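Local coordinates for DUF952 domain-containing protein (Caulobacter vibrioides, PDB 2O0Q), which is of unknown function, a DUF952 protein whose family is grouped with the ADP-ribosyl clan, although no activity has been established for it, at residues G39-E44 with G77-P82. Residues are numbered along the deposited sequence; the frame is centred on the assembly and turned at random.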
loop_
_atom_site.group_PDB
_atom_site.type_symbol
_atom_site.label_atom_id
_atom_site.label_comp_id
_atom_site.label_asym_id
_atom_site.label_seq_id
_atom_site.Cartn_x
_atom_site.Cartn_y
_atom_site.Cartn_z
ATOM N N GLY A 39 -0.496 9.224 -3.025
ATOM C CA GLY A 39 -1.844 9.284 -3.559
ATOM C C GLY A 39 -1.970 9.415 -5.071
ATOM O O GLY A 39 -2.804 8.744 -5.681
ATOM N N GLU A 40 -1.149 10.262 -5.689
ATOM C CA GLU A 40 -1.235 10.468 -7.134
ATOM C C GLU A 40 -0.766 9.276 -7.957
ATOM O O GLU A 40 -1.010 9.223 -9.162
ATOM C CB GLU A 40 -0.420 11.695 -7.557
ATOM C CG GLU A 40 -0.327 12.777 -6.509
ATOM C CD GLU A 40 0.627 12.404 -5.395
ATOM O OE1 GLU A 40 1.826 12.229 -5.683
ATOM O OE2 GLU A 40 0.182 12.278 -4.240
ATOM N N GLN A 41 -0.100 8.326 -7.307
ATOM C CA GLN A 41 0.430 7.146 -7.988
ATOM C C GLN A 41 -0.336 5.865 -7.633
ATOM O O GLN A 41 -0.225 4.851 -8.327
ATOM C CB GLN A 41 1.911 6.981 -7.613
ATOM C CG GLN A 41 2.529 8.264 -7.049
ATOM C CD GLN A 41 3.861 8.054 -6.345
ATOM O OE1 GLN A 41 4.031 7.129 -5.533
ATOM N NE2 GLN A 41 4.811 8.933 -6.635
ATOM N N ALA A 42 -1.123 5.926 -6.561
ATOM C CA ALA A 42 -1.884 4.775 -6.072
ATOM C C ALA A 42 -2.794 4.067 -7.071
ATOM O O ALA A 42 -2.780 2.839 -7.158
ATOM C CB ALA A 42 -2.698 5.181 -4.848
ATOM N N GLN A 43 -3.603 4.820 -7.810
ATOM C CA GLN A 43 -4.501 4.190 -8.766
ATOM C C GLN A 43 -3.738 3.419 -9.844
ATOM O O GLN A 43 -4.146 2.326 -10.236
ATOM C CB GLN A 43 -5.413 5.234 -9.411
ATOM C CG GLN A 43 -6.490 4.642 -10.312
ATOM C CD GLN A 43 -7.414 3.681 -9.583
ATOM O OE1 GLN A 43 -7.414 2.473 -9.851
ATOM N NE2 GLN A 43 -8.202 4.207 -8.659
ATOM N N GLU A 44 -2.629 3.979 -10.326
ATOM C CA GLU A 44 -1.849 3.300 -11.357
ATOM C C GLU A 44 -1.261 2.013 -10.784
ATOM O O GLU A 44 -1.203 0.987 -11.468
ATOM C CB GLU A 44 -0.721 4.196 -11.891
ATOM C CG GLU A 44 -0.101 3.651 -13.189
ATOM C CD GLU A 44 0.937 4.573 -13.812
ATOM O OE1 GLU A 44 0.656 5.778 -13.976
ATOM O OE2 GLU A 44 2.038 4.087 -14.155
ATOM N N GLY A 77 8.251 6.154 -13.992
ATOM C CA GLY A 77 8.028 7.436 -14.639
ATOM C C GLY A 77 8.790 8.592 -14.025
ATOM O O GLY A 77 8.415 9.751 -14.207
ATOM N N GLY A 78 9.850 8.285 -13.287
ATOM C CA GLY A 78 10.647 9.331 -12.672
ATOM C C GLY A 78 10.090 9.854 -11.361
ATOM O O GLY A 78 10.715 10.692 -10.708
ATOM N N ALA A 79 8.917 9.366 -10.969
ATOM C CA ALA A 79 8.302 9.805 -9.722
ATOM C C ALA A 79 8.944 9.095 -8.529
ATOM O O ALA A 79 9.395 7.958 -8.655
ATOM C CB ALA A 79 6.802 9.529 -9.762
ATOM N N ARG A 80 8.990 9.765 -7.375
ATOM C CA ARG A 80 9.575 9.169 -6.170
ATOM C C ARG A 80 8.544 8.350 -5.412
ATOM O O ARG A 80 7.505 8.870 -4.997
ATOM C CB ARG A 80 10.143 10.246 -5.239
ATOM C CG ARG A 80 11.413 10.919 -5.745
ATOM C CD ARG A 80 11.983 11.859 -4.690
ATOM N NE ARG A 80 13.224 12.513 -5.107
ATOM C CZ ARG A 80 14.378 11.885 -5.319
ATOM N NH1 ARG A 80 14.471 10.570 -5.158
ATOM N NH2 ARG A 80 15.449 12.577 -5.686
ATOM N N PHE A 81 8.827 7.064 -5.240
ATOM C CA PHE A 81 7.914 6.186 -4.525
ATOM C C PHE A 81 8.371 5.958 -3.091
ATOM O O PHE A 81 9.564 5.809 -2.815
ATOM C CB PHE A 81 7.784 4.834 -5.241
ATOM C CG PHE A 81 6.882 4.870 -6.449
ATOM C CD1 PHE A 81 7.263 5.546 -7.600
ATOM C CD2 PHE A 81 5.637 4.249 -6.419
ATOM C CE1 PHE A 81 6.414 5.607 -8.707
ATOM C CE2 PHE A 81 4.782 4.303 -7.517
ATOM C CZ PHE A 81 5.170 4.983 -8.662
ATOM N N PRO A 82 7.418 5.942 -2.150
ATOM C CA PRO A 82 7.783 5.723 -0.751
ATOM C C PRO A 82 8.079 4.246 -0.520
ATOM O O PRO A 82 7.224 3.394 -0.766
ATOM C CB PRO A 82 6.548 6.205 0.008
ATOM C CG PRO A 82 5.429 5.873 -0.926
ATOM C CD PRO A 82 5.982 6.243 -2.293
#
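Gln41 and Phe81 bring the two backbones nearest, their CA atoms 8.3 Å apart, where segment 39-44, on helix 39-49, passes strand 80-84. The axes of helix 39-44 and strand 80-82 run almost perpendicular, at 85°, and come no closer than 9.7 Å; no backbone-to-backbone bond crosses the gap, and the Gln41 side chain spans it, meeting both backbone and side chains of 79-82. Past CG the Gln41 chain reaches out nearly straight, carrying the amide to the strand. There Gln41 NE2 donates to Arg80 O at 3.2 Å. The N-H points almost straight at the acceptor (172°), which lies close to the amide plane, whereas the donor sits well above the carbonyl plane of Arg80. The same amide stacks on Phe81, the planes 27° apart, with Gln41 OE1 over one ring face, displaced toward the rim and 3.4 Å from Phe81 CD2. Gln41 CB adds a contact at 3.9 Å to Phe81 CE2, and the Ala79 methyl CB lies 3.8 Å from Gln41 NE2. Because Gln41 OE1 also accepts from Ala38 N, both ends of the amide are hydrogen-bonded, which should restrict its rotation. Further along, Glu44 forms a salt bridge with Arg76, just before the second segment. Backbone bonds join Phe81 to Glu73 and Pro82 to Leu36, so one glutamine ties helix 39-49 to a strand lying between 70-74 and 34-38 in the six-stranded antiparallel sheet of this DUF952 protein.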